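Local structure of Phosphoglucomutase/phosphomannomutase family protein (Burkholderia thailandensis, 3UW2) at residues Gln301-Val306 with Thr340-Ala345; Phe53-Arg58 with Ala163-Gly168; Lys196-Ala201 with Lys253-Glu258; Asn132-Asn137 with Gly230-His235. The protein probably interconverts phosphorylated sugars by moving a phosphoryl group within the molecule, as a metal-dependent member of the phosphohexose mutase family. All blocks are in the same frame, centred on the assembly; numbering follows the deposited sequence. Where two conformers were deposited one is given.

Interaction 1: residues Gln301-Val306 with Thr340-Ala345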
loop_
_atom_site.group_PDB
_atom_site.type_symbol
_atom_site.label_atom_id
_atom_site.label_comp_id
_atom_site.label_asym_id
_atom_site.label_seq_id
_atom_site.Cartn_x
_atom_site.Cartn_y
_atom_site.Cartn_z
ATOM N N GLN A 301 -5.726 -19.724 1.670
ATOM C CA GLN A 301 -4.623 -19.181 0.830
ATOM C C GLN A 301 -4.073 -17.919 1.481
ATOM O O GLN A 301 -4.832 -17.188 2.087
ATOM C CB GLN A 301 -5.132 -18.864 -0.569
ATOM C CG GLN A 301 -5.378 -20.151 -1.378
ATOM C CD GLN A 301 -6.025 -19.867 -2.709
ATOM O OE1 GLN A 301 -7.130 -19.246 -2.803
ATOM N NE2 GLN A 301 -5.334 -20.295 -3.766
ATOM N N ILE A 302 -2.770 -17.669 1.340
ATOM C CA ILE A 302 -2.180 -16.397 1.800
ATOM C C ILE A 302 -1.472 -15.855 0.585
ATOM O O ILE A 302 -0.627 -16.559 -0.012
ATOM C CB ILE A 302 -1.141 -16.634 2.927
ATOM C CG1 ILE A 302 -1.775 -17.383 4.127
ATOM C CG2 ILE A 302 -0.421 -15.304 3.319
ATOM C CD1 ILE A 302 -2.892 -16.635 4.854
ATOM N N ILE A 303 -1.861 -14.667 0.155
ATOM C CA ILE A 303 -1.321 -14.061 -1.076
ATOM C C ILE A 303 -0.136 -13.118 -0.787
ATOM O O ILE A 303 -0.207 -12.298 0.111
ATOM C CB ILE A 303 -2.429 -13.277 -1.835
ATOM C CG1 ILE A 303 -3.610 -14.244 -2.188
ATOM C CG2 ILE A 303 -1.827 -12.640 -3.134
ATOM C CD1 ILE A 303 -4.962 -13.538 -2.527
ATOM N N TYR A 304 0.939 -13.219 -1.564
ATOM C CA TYR A 304 1.975 -12.233 -1.462
ATOM C C TYR A 304 2.605 -12.074 -2.857
ATOM O O TYR A 304 2.297 -12.850 -3.763
ATOM C CB TYR A 304 3.023 -12.688 -0.445
ATOM C CG TYR A 304 3.564 -14.095 -0.707
ATOM C CD1 TYR A 304 4.750 -14.297 -1.452
ATOM C CD2 TYR A 304 2.912 -15.213 -0.194
ATOM C CE1 TYR A 304 5.260 -15.565 -1.666
ATOM C CE2 TYR A 304 3.418 -16.498 -0.389
ATOM C CZ TYR A 304 4.592 -16.665 -1.120
ATOM O OH TYR A 304 5.105 -17.945 -1.308
ATOM N N ASP A 305 3.517 -11.120 -3.032
ATOM C CA ASP A 305 3.992 -10.807 -4.383
ATOM C C ASP A 305 5.385 -11.411 -4.614
ATOM O O ASP A 305 6.043 -11.880 -3.680
ATOM C CB ASP A 305 3.903 -9.281 -4.605
ATOM C CG ASP A 305 5.001 -8.481 -3.830
ATOM O OD1 ASP A 305 5.163 -8.657 -2.591
ATOM O OD2 ASP A 305 5.716 -7.681 -4.497
ATOM N N VAL A 306 5.828 -11.462 -5.866
ATOM C CA VAL A 306 7.122 -12.005 -6.211
ATOM C C VAL A 306 8.386 -11.330 -5.637
ATOM O O VAL A 306 9.513 -11.811 -5.875
ATOM C CB VAL A 306 7.281 -11.966 -7.718
ATOM C CG1 VAL A 306 6.404 -13.071 -8.372
ATOM C CG2 VAL A 306 7.039 -10.534 -8.216
ATOM N N THR A 340 -10.203 -14.846 -5.167
ATOM C CA THR A 340 -9.887 -16.088 -4.448
ATOM C C THR A 340 -10.680 -16.169 -3.143
ATOM O O THR A 340 -10.932 -17.266 -2.645
ATOM C CB THR A 340 -8.394 -16.215 -4.081
ATOM O OG1 THR A 340 -7.984 -15.081 -3.282
ATOM C CG2 THR A 340 -7.558 -16.291 -5.315
ATOM N N GLY A 341 -11.098 -15.011 -2.602
ATOM C CA GLY A 341 -11.711 -14.961 -1.271
ATOM C C GLY A 341 -10.706 -15.232 -0.142
ATOM O O GLY A 341 -11.105 -15.567 0.985
ATOM N N ALA A 342 -9.401 -15.127 -0.420
ATOM C CA ALA A 342 -8.402 -15.359 0.635
ATOM C C ALA A 342 -8.516 -14.453 1.870
ATOM O O ALA A 342 -8.998 -13.375 1.776
ATOM C CB ALA A 342 -6.990 -15.327 0.072
ATOM N N PRO A 343 -8.116 -14.940 3.056
ATOM C CA PRO A 343 -8.294 -14.089 4.225
ATOM C C PRO A 343 -7.225 -12.975 4.377
ATOM O O PRO A 343 -7.476 -12.033 5.114
ATOM C CB PRO A 343 -8.283 -15.088 5.402
ATOM C CG PRO A 343 -7.250 -16.107 4.918
ATOM C CD PRO A 343 -7.675 -16.298 3.442
ATOM N N LEU A 344 -6.072 -13.060 3.691
ATOM C CA LEU A 344 -4.942 -12.147 3.965
ATOM C C LEU A 344 -4.002 -12.086 2.732
ATOM O O LEU A 344 -3.791 -13.143 2.088
ATOM C CB LEU A 344 -4.073 -12.765 5.089
ATOM C CG LEU A 344 -2.852 -11.991 5.584
ATOM C CD1 LEU A 344 -3.268 -10.622 6.189
ATOM C CD2 LEU A 344 -2.094 -12.874 6.619
ATOM N N ALA A 345 -3.493 -10.893 2.405
ATOM C CA ALA A 345 -2.376 -10.710 1.375
ATOM C C ALA A 345 -1.422 -9.662 1.893
ATOM O O ALA A 345 -1.812 -8.844 2.706
ATOM C CB ALA A 345 -2.915 -10.259 0.052
HETATM O O HOH W 1 -9.278 -19.053 -1.306
#
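T340 meets Q301 and I303 at the end of helix 330-340. Its OG1 lies 3.5 Å from CD1 of I303. The hydroxyl stands between the backbone N and the carbonyl carbon (chi1 57°), which lets OG1 accept from the backbone N of A342 in an ST turn. It also bonds to the carbonyl of K336, one turn back in the helix. Q301 reaches the same residue from the strand, with OE1 3.5 Å from CB of T340. A water also bridges the two, donating to OE1 of Q301 and to O of T340. The chain then turns through G341, which has positive phi.

A342 points its methyl at the strand. Its CB sits 3.8 Å from CD1 of I303 and also packs against the backbone O of Q301. P343 closes over that same oxygen, with CD 3.3 Å from O of Q301. This carbonyl is buried and has no polar partner in the model.

O of L344 accepts from N of I303 at 3.1 Å, nearly straight (170° at the hydrogen) and in the carbonyl plane. CD1 of I302 touches CB of L344 on the side covered by helix 282-296. A345 forms the sound parallel bridge with I303. It lies on the other side, under helix 330-340, with its CB 3.6 Å from CB of I303. Its CA also makes a CH...O contact to O of I303, at 3.0 Å.

On its far edge, strand 301-305 bonds to strand 322-326. Helix 330-340 leads into the parallel strand 344-346, within the mixed four-stranded sheet of alpha/beta/alpha domain III.

Interaction 2: residues Phe53-Arg58 with Ala163-Gly168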
loop_
_atom_site.group_PDB
_atom_site.type_symbol
_atom_site.label_atom_id
_atom_site.label_comp_id
_atom_site.label_asym_id
_atom_site.label_seq_id
_atom_site.Cartn_x
_atom_site.Cartn_y
_atom_site.Cartn_z
ATOM N N PHE A 53 -14.828 10.439 -13.838
ATOM C CA PHE A 53 -15.096 9.341 -12.922
ATOM C C PHE A 53 -16.606 9.286 -12.590
ATOM O O PHE A 53 -17.211 8.205 -12.626
ATOM C CB PHE A 53 -14.260 9.509 -11.630
ATOM C CG PHE A 53 -14.363 8.344 -10.676
ATOM C CD1 PHE A 53 -15.430 8.267 -9.764
ATOM C CD2 PHE A 53 -13.451 7.305 -10.722
ATOM C CE1 PHE A 53 -15.498 7.224 -8.860
ATOM C CE2 PHE A 53 -13.539 6.210 -9.837
ATOM C CZ PHE A 53 -14.559 6.171 -8.903
ATOM N N GLY A 54 -17.226 10.432 -12.318
ATOM C CA GLY A 54 -18.680 10.443 -12.033
ATOM C C GLY A 54 -19.511 9.888 -13.197
ATOM O O GLY A 54 -20.589 9.223 -12.997
ATOM N N SER A 55 -19.009 10.128 -14.413
ATOM C CA SER A 55 -19.642 9.639 -15.632
ATOM C C SER A 55 -19.557 8.107 -15.682
ATOM O O SER A 55 -20.522 7.441 -16.101
ATOM C CB SER A 55 -18.925 10.167 -16.879
ATOM O OG SER A 55 -19.064 11.569 -17.022
ATOM N N GLU A 56 -18.396 7.549 -15.340
ATOM C CA GLU A 56 -18.256 6.098 -15.335
ATOM C C GLU A 56 -19.156 5.455 -14.214
ATOM O O GLU A 56 -19.795 4.392 -14.424
ATOM C CB GLU A 56 -16.782 5.726 -15.237
ATOM C CG GLU A 56 -16.491 4.227 -15.377
ATOM C CD GLU A 56 -17.051 3.629 -16.688
ATOM O OE1 GLU A 56 -17.084 4.299 -17.764
ATOM O OE2 GLU A 56 -17.496 2.471 -16.629
ATOM N N VAL A 57 -19.206 6.093 -13.041
ATOM C CA VAL A 57 -20.114 5.643 -11.993
ATOM C C VAL A 57 -21.553 5.562 -12.528
ATOM O O VAL A 57 -22.212 4.514 -12.375
ATOM C CB VAL A 57 -19.997 6.561 -10.766
ATOM C CG1 VAL A 57 -21.219 6.500 -9.883
ATOM C CG2 VAL A 57 -18.694 6.280 -9.997
ATOM N N ARG A 58 -22.035 6.610 -13.208
ATOM C CA ARG A 58 -23.437 6.565 -13.717
ATOM C C ARG A 58 -23.593 5.518 -14.822
ATOM O O ARG A 58 -24.625 4.933 -14.951
ATOM C CB ARG A 58 -23.927 7.901 -14.280
ATOM C CG ARG A 58 -23.725 9.118 -13.432
ATOM C CD ARG A 58 -25.010 9.689 -12.890
ATOM N NE ARG A 58 -26.145 9.595 -13.832
ATOM C CZ ARG A 58 -26.510 10.497 -14.747
ATOM N NH1 ARG A 58 -25.895 11.654 -14.919
ATOM N NH2 ARG A 58 -27.589 10.252 -15.465
ATOM N N ALA A 163 -14.282 14.887 -24.212
ATOM C CA ALA A 163 -15.451 15.554 -23.567
ATOM C C ALA A 163 -16.706 14.644 -23.546
ATOM O O ALA A 163 -17.849 15.086 -23.717
ATOM C CB ALA A 163 -15.771 16.896 -24.242
ATOM N N ARG A 164 -16.485 13.367 -23.298
ATOM C CA ARG A 164 -17.587 12.392 -23.270
ATOM C C ARG A 164 -18.021 12.208 -21.811
ATOM O O ARG A 164 -17.488 11.340 -21.070
ATOM C CB ARG A 164 -17.125 11.069 -23.863
ATOM C CG ARG A 164 -18.229 10.054 -24.081
ATOM C CD ARG A 164 -17.659 8.817 -24.776
ATOM N NE ARG A 164 -16.780 8.014 -23.909
ATOM C CZ ARG A 164 -17.227 7.070 -23.072
ATOM N NH1 ARG A 164 -18.542 6.806 -22.996
ATOM N NH2 ARG A 164 -16.378 6.378 -22.316
ATOM N N PHE A 165 -19.024 12.984 -21.419
ATOM C CA PHE A 165 -19.429 13.077 -20.015
ATOM C C PHE A 165 -20.929 12.929 -19.858
ATOM O O PHE A 165 -21.704 13.372 -20.742
ATOM C CB PHE A 165 -19.105 14.463 -19.412
ATOM C CG PHE A 165 -17.649 14.849 -19.401
ATOM C CD1 PHE A 165 -16.685 14.013 -18.823
ATOM C CD2 PHE A 165 -17.247 16.107 -19.906
ATOM C CE1 PHE A 165 -15.346 14.390 -18.816
ATOM C CE2 PHE A 165 -15.916 16.508 -19.840
ATOM C CZ PHE A 165 -14.968 15.655 -19.272
ATOM N N GLU A 166 -21.341 12.355 -18.718
ATOM C CA GLU A 166 -22.698 12.488 -18.261
ATOM C C GLU A 166 -22.894 13.875 -17.632
ATOM O O GLU A 166 -21.900 14.578 -17.292
ATOM C CB GLU A 166 -23.049 11.370 -17.281
ATOM C CG GLU A 166 -22.802 9.991 -17.855
ATOM C CD GLU A 166 -23.803 9.628 -18.943
ATOM O OE1 GLU A 166 -24.954 10.145 -18.939
ATOM O OE2 GLU A 166 -23.416 8.851 -19.848
ATOM N N THR A 167 -24.166 14.236 -17.453
ATOM C CA THR A 167 -24.589 15.550 -16.974
ATOM C C THR A 167 -25.675 15.377 -15.898
ATOM O O THR A 167 -26.569 14.536 -16.008
ATOM C CB THR A 167 -25.148 16.377 -18.145
ATOM O OG1 THR A 167 -24.060 16.714 -19.022
ATOM C CG2 THR A 167 -25.804 17.676 -17.639
ATOM N N GLY A 168 -25.570 16.136 -14.823
ATOM C CA GLY A 168 -26.638 16.161 -13.836
ATOM C C GLY A 168 -26.234 17.196 -12.801
ATOM O O GLY A 168 -25.367 18.065 -13.040
HETATM O O HOH W 2 -16.776 3.913 -20.588
HETATM O O HOH W 3 -28.527 12.177 -17.507
#
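S55 is the centre of this contact. Its OG accepts from the backbone N of E166 at 2.9 Å, with 155° at the hydrogen. OG lies beside its own backbone N (chi1 -67°), where it also bonds to O of R51 in the preceding helical turn. The same OG meets F165 near CA and at the edge of the ring.

R58 makes the second bond. Its NH1 reaches O of T167 at 3.2 Å, coming from above the carbonyl plane rather than along a lone pair. NH1 also bonds to O of A89 and passes 3.7 Å from CB of E166. OE1 of E166 lies over one face of the guanidinium, 4.4 Å from NH2. This is attraction between charges at most, since no N-H points at it.

Waters form the next shell. One links OE1 of E56 to NH2 of R164. Another accepts from NH2 of R58 in the guanidinium plane and donates weakly to O of T167. R51, in helix 43-59, bonds to O of E166. R159, in helix 151-161, forms a salt bridge with E56 and bonds to O of R164.

A Schellman motif at A163 follows helix 151-161. The bonds from S55, R58 and R51 fasten the loop toward strand 172-174 along helix 43-59, on the surface of alpha/beta/alpha domain I.

Interaction 3: residues Lys196-Ala201 with Lys253-Glu258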
loop_
_atom_site.group_PDB
_atom_site.type_symbol
_atom_site.label_atom_id
_atom_site.label_comp_id
_atom_site.label_asym_id
_atom_site.label_seq_id
_atom_site.Cartn_x
_atom_site.Cartn_y
_atom_site.Cartn_z
ATOM N N LYS A 196 3.802 0.320 25.032
ATOM C CA LYS A 196 4.227 1.687 24.789
ATOM C C LYS A 196 4.899 1.770 23.438
ATOM O O LYS A 196 5.820 0.999 23.167
ATOM C CB LYS A 196 5.180 2.182 25.891
ATOM C CG LYS A 196 5.465 3.679 25.745
ATOM C CD LYS A 196 5.925 4.253 27.057
ATOM C CE LYS A 196 6.600 5.605 26.827
ATOM N NZ LYS A 196 7.008 6.090 28.164
ATOM N N LEU A 197 4.396 2.655 22.587
ATOM C CA LEU A 197 4.807 2.754 21.159
ATOM C C LEU A 197 5.383 4.113 20.795
ATOM O O LEU A 197 4.934 5.122 21.312
ATOM C CB LEU A 197 3.605 2.634 20.219
ATOM C CG LEU A 197 2.402 1.785 20.332
ATOM C CD1 LEU A 197 1.830 1.743 18.920
ATOM C CD2 LEU A 197 2.921 0.431 20.743
ATOM N N VAL A 198 6.330 4.113 19.869
ATOM C CA VAL A 198 6.761 5.319 19.190
ATOM C C VAL A 198 5.925 5.347 17.910
ATOM O O VAL A 198 5.892 4.338 17.180
ATOM C CB VAL A 198 8.273 5.242 18.904
ATOM C CG1 VAL A 198 8.702 6.404 17.998
ATOM C CG2 VAL A 198 9.026 5.329 20.232
ATOM N N VAL A 199 5.166 6.424 17.682
ATOM C CA VAL A 199 4.390 6.571 16.402
ATOM C C VAL A 199 4.910 7.811 15.653
ATOM O O VAL A 199 4.877 8.926 16.184
ATOM C CB VAL A 199 2.903 6.691 16.700
ATOM C CG1 VAL A 199 2.093 6.972 15.416
ATOM C CG2 VAL A 199 2.386 5.416 17.418
ATOM N N ASP A 200 5.453 7.577 14.465
ATOM C CA ASP A 200 5.993 8.600 13.540
ATOM C C ASP A 200 5.130 8.690 12.277
ATOM O O ASP A 200 5.052 7.716 11.469
ATOM C CB ASP A 200 7.423 8.218 13.128
ATOM C CG ASP A 200 8.129 9.332 12.275
ATOM O OD1 ASP A 200 7.467 9.970 11.449
ATOM O OD2 ASP A 200 9.354 9.540 12.370
ATOM N N ALA A 201 4.447 9.828 12.107
ATOM C CA ALA A 201 3.560 10.041 10.962
ATOM C C ALA A 201 4.233 10.977 9.905
ATOM O O ALA A 201 3.605 11.305 8.920
ATOM C CB ALA A 201 2.249 10.656 11.436
ATOM N N LYS A 253 15.735 4.114 21.414
ATOM C CA LYS A 253 16.937 4.035 22.304
ATOM C C LYS A 253 16.760 4.923 23.524
ATOM O O LYS A 253 17.244 4.607 24.584
ATOM C CB LYS A 253 18.264 4.391 21.591
ATOM C CG LYS A 253 18.763 3.333 20.598
ATOM C CD LYS A 253 20.018 3.743 19.819
ATOM C CE LYS A 253 20.121 2.987 18.468
ATOM N NZ LYS A 253 19.457 1.627 18.401
ATOM N N ALA A 254 16.053 6.045 23.374
ATOM C CA ALA A 254 16.086 7.073 24.406
ATOM C C ALA A 254 14.876 7.102 25.338
ATOM O O ALA A 254 14.821 7.933 26.229
ATOM C CB ALA A 254 16.332 8.428 23.784
ATOM N N THR A 255 13.912 6.211 25.130
ATOM C CA THR A 255 12.694 6.142 25.956
ATOM C C THR A 255 12.435 4.669 26.353
ATOM O O THR A 255 13.121 3.787 25.858
ATOM C CB THR A 255 11.457 6.684 25.190
ATOM O OG1 THR A 255 11.119 5.807 24.081
ATOM C CG2 THR A 255 11.711 8.129 24.671
ATOM N N ASP A 256 11.444 4.401 27.196
ATOM C CA ASP A 256 11.072 3.020 27.485
ATOM C C ASP A 256 9.955 2.437 26.572
ATOM O O ASP A 256 9.275 1.455 26.956
ATOM C CB ASP A 256 10.680 2.869 28.957
ATOM C CG ASP A 256 9.495 3.737 29.330
ATOM O OD1 ASP A 256 8.965 4.481 28.458
ATOM O OD2 ASP A 256 9.101 3.687 30.522
ATOM N N ALA A 257 9.731 3.055 25.411
ATOM C CA ALA A 257 8.778 2.511 24.481
ATOM C C ALA A 257 9.335 1.181 24.033
ATOM O O ALA A 257 10.571 0.971 24.083
ATOM C CB ALA A 257 8.560 3.445 23.295
ATOM N N GLU A 258 8.456 0.299 23.580
ATOM C CA GLU A 258 8.867 -1.098 23.222
ATOM C C GLU A 258 8.999 -1.320 21.716
ATOM O O GLU A 258 9.836 -2.082 21.298
ATOM C CB GLU A 258 7.831 -2.109 23.693
ATOM C CG GLU A 258 7.518 -2.053 25.183
ATOM C CD GLU A 258 6.651 -3.230 25.647
ATOM O OE1 GLU A 258 6.980 -4.383 25.333
ATOM O OE2 GLU A 258 5.622 -3.008 26.318
HETATM O O HOH W 4 5.144 -0.912 27.532
#
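K196 and D256 form a short salt bridge, with NZ 2.6 Å from OD1. The lysine is fully extended, and the two side chains cross at about a right angle. OD1 accepts through its syn lone pair, on the side of the other oxygen. The carboxylate is turned between its backbone N and carbonyl carbon (chi1 60°), which brings OD1 up to the lysine.

The backbone adds a second bond. N of E258 donates to O of K196 at 2.8 Å and is almost straight, at 176°. A water extends this pairing: it accepts from N of K196 and donates to OE2 of E258. That carboxylate has a salt bridge of its own to R193, which probably favours its charged form.

Packing accompanies these polar links. The aliphatic part of K196 runs past A257, its CG 3.7 Å from CA of A257. The methyl of A257 rests against CG2 of V198, 3.6 Å away. V198 is also covered by V248, K251 and L252 of helix 246-254. OG1 of T255 bonds back to O of K251 in that helix and accepts only weakly from N of A257.

Beyond E258 the chain enters strand 259-263, parallel to strand 197-200. The contact is thus a helix-to-strand connection entering the parallel part of a mixed sheet, in alpha/beta/alpha domain II.

Interaction 4: residues Asn132-Asn137 with Gly230-His235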
loop_
_atom_site.group_PDB
_atom_site.type_symbol
_atom_site.label_atom_id
_atom_site.label_comp_id
_atom_site.label_asym_id
_atom_site.label_seq_id
_atom_site.Cartn_x
_atom_site.Cartn_y
_atom_site.Cartn_z
ATOM N N ASN A 132 4.997 11.187 -1.461
ATOM C CA ASN A 132 5.759 12.099 -2.360
ATOM C C ASN A 132 5.997 13.489 -1.804
ATOM O O ASN A 132 5.305 13.839 -0.840
ATOM C CB ASN A 132 5.047 12.197 -3.733
ATOM C CG ASN A 132 5.102 10.884 -4.484
ATOM O OD1 ASN A 132 6.183 10.364 -4.793
ATOM N ND2 ASN A 132 3.946 10.283 -4.674
ATOM N N PRO A 133 6.933 14.285 -2.417
ATOM C CA PRO A 133 7.191 15.653 -1.916
ATOM C C PRO A 133 5.935 16.551 -1.840
ATOM O O PRO A 133 4.903 16.202 -2.466
ATOM C CB PRO A 133 8.249 16.198 -2.898
ATOM C CG PRO A 133 8.996 14.953 -3.381
ATOM C CD PRO A 133 7.924 13.905 -3.475
ATOM N N PRO A 134 6.007 17.689 -1.086
ATOM C CA PRO A 134 4.857 18.539 -0.797
ATOM C C PRO A 134 3.987 18.993 -1.979
ATOM O O PRO A 134 2.729 19.209 -1.798
ATOM C CB PRO A 134 5.478 19.795 -0.156
ATOM C CG PRO A 134 6.795 19.331 0.437
ATOM C CD PRO A 134 7.160 18.032 -0.229
ATOM N N ASP A 135 4.625 19.195 -3.128
ATOM C CA ASP A 135 3.986 19.758 -4.324
ATOM C C ASP A 135 3.306 18.677 -5.197
ATOM O O ASP A 135 2.718 18.997 -6.239
ATOM C CB ASP A 135 4.989 20.618 -5.160
ATOM C CG ASP A 135 6.332 19.920 -5.424
ATOM O OD1 ASP A 135 6.673 18.916 -4.745
ATOM O OD2 ASP A 135 7.092 20.416 -6.299
ATOM N N TYR A 136 3.413 17.406 -4.781
ATOM C CA TYR A 136 2.750 16.311 -5.473
ATOM C C TYR A 136 1.423 16.063 -4.872
ATOM O O TYR A 136 1.207 16.230 -3.657
ATOM C CB TYR A 136 3.512 15.002 -5.328
ATOM C CG TYR A 136 4.780 14.988 -6.143
ATOM C CD1 TYR A 136 5.827 15.806 -5.806
ATOM C CD2 TYR A 136 4.891 14.190 -7.284
ATOM C CE1 TYR A 136 7.002 15.808 -6.553
ATOM C CE2 TYR A 136 6.053 14.182 -8.043
ATOM C CZ TYR A 136 7.099 14.991 -7.668
ATOM O OH TYR A 136 8.254 15.024 -8.425
ATOM N N ASN A 137 0.539 15.617 -5.730
ATOM C CA ASN A 137 -0.749 15.172 -5.282
ATOM C C ASN A 137 -1.367 14.183 -6.309
ATOM O O ASN A 137 -0.736 13.837 -7.314
ATOM C CB ASN A 137 -1.651 16.366 -4.934
ATOM C CG ASN A 137 -2.614 16.040 -3.770
ATOM O OD1 ASN A 137 -3.006 14.893 -3.578
ATOM N ND2 ASN A 137 -2.971 17.019 -3.002
ATOM N N GLY A 230 1.690 19.929 5.755
ATOM C CA GLY A 230 1.906 19.506 4.376
ATOM C C GLY A 230 3.184 20.053 3.750
ATOM O O GLY A 230 3.483 19.701 2.628
ATOM N N ASN A 231 3.940 20.900 4.460
ATOM C CA ASN A 231 5.307 21.269 4.030
ATOM C C ASN A 231 6.319 20.149 4.344
ATOM O O ASN A 231 7.491 20.242 3.962
ATOM C CB ASN A 231 5.830 22.540 4.746
ATOM C CG ASN A 231 4.938 23.771 4.547
ATOM O OD1 ASN A 231 4.533 24.099 3.425
ATOM N ND2 ASN A 231 4.667 24.492 5.659
ATOM N N PHE A 232 5.903 19.134 5.093
ATOM C CA PHE A 232 6.852 18.061 5.539
ATOM C C PHE A 232 8.226 18.588 5.945
ATOM O O PHE A 232 9.232 18.247 5.284
ATOM C CB PHE A 232 7.041 16.934 4.490
ATOM C CG PHE A 232 5.768 16.346 3.956
ATOM C CD1 PHE A 232 4.694 16.020 4.790
ATOM C CD2 PHE A 232 5.688 16.007 2.596
ATOM C CE1 PHE A 232 3.542 15.465 4.277
ATOM C CE2 PHE A 232 4.522 15.446 2.064
ATOM C CZ PHE A 232 3.424 15.205 2.901
ATOM N N PRO A 233 8.289 19.395 7.037
ATOM C CA PRO A 233 9.496 20.131 7.329
ATOM C C PRO A 233 10.509 19.249 8.103
ATOM O O PRO A 233 11.625 19.678 8.354
ATOM C CB PRO A 233 8.991 21.287 8.202
ATOM C CG PRO A 233 7.797 20.666 8.952
ATOM C CD PRO A 233 7.139 19.881 7.820
ATOM N N ASN A 234 10.114 18.027 8.471
ATOM C CA ASN A 234 11.015 17.131 9.244
ATOM C C ASN A 234 11.643 16.016 8.468
ATOM O O ASN A 234 12.830 16.026 8.304
ATOM C CB ASN A 234 10.333 16.581 10.494
ATOM C CG ASN A 234 9.976 17.668 11.421
ATOM O OD1 ASN A 234 10.874 18.292 11.995
ATOM N ND2 ASN A 234 8.669 17.975 11.526
ATOM N N HIS A 235 10.885 15.028 8.063
ATOM C CA HIS A 235 11.376 14.010 7.062
ATOM C C HIS A 235 10.114 13.699 6.319
ATOM O O HIS A 235 9.025 13.838 6.880
ATOM C CB HIS A 235 12.029 12.744 7.666
ATOM C CG HIS A 235 11.081 11.873 8.538
ATOM N ND1 HIS A 235 10.096 11.077 8.006
ATOM C CD2 HIS A 235 10.940 11.777 9.940
ATOM C CE1 HIS A 235 9.384 10.475 9.009
ATOM N NE2 HIS A 235 9.876 10.918 10.192
HETATM O O HOH W 5 1.389 19.714 0.779
#
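P134 and F232 make the apolar part of this contact. CD of P134 lies 3.8 Å from CD2 of the phenylalanine, and the two side chains meet at an oblique angle. The ring sits beside its own backbone N (chi1 -51°), pointing its CD2-CE2 side at the 132-134 backbone.

Carbonyl groups supply most of the other close approaches. O of N132 faces the edge of the F232 ring, 3.4 Å from CE2. That oxygen is also bonded by NH2 of R72, whose NH1 takes O of P133. The arginine therefore holds the backbone against which the ring edge rests. Across the contact, O of G230 lies 3.4 Å from CB of P134, and O of N231 is 3.7 Å from CG of the same proline. The oxygen of G230 also stands over the centre of the F232 ring, 4.2 Å above its plane.

The contact joins loops of the first two alpha/beta/alpha domains near the metal site. The side chains of N132 and F232 are about 9 Å from the side chains of the zinc-binding D264 and D266 respectively.

No direct hydrogen bond crosses between the segments. One water bridges them, donating to O of P134 at 2.9 Å and to O of G230 at 2.8 Å. A type I turn from P133 to Y136 shapes the first loop, closed by N of Y136 bonding to O of P133.

In the fold
The four contacts are spread over three alpha/beta/alpha domains. Interaction 2 lies in the first domain, interaction 3 in the second and interaction 1 in the third. Interaction 4 joins the first two. The centres of interactions 2 and 3 are about 48 Å apart, on opposite sides of the chain's centre. Interactions 3 and 4 touch: OD2 of D200 is 2.6 Å from NE2 of H235, a probable hydrogen bond linking strand 197-200 to the 230-235 loop of the same domain. Along the chain, interaction 4 crosses both 2 and 3, while interaction 1 follows all of them. The second-domain loop that meets the first domain near the zinc site is therefore also tied to its own domain's sheet.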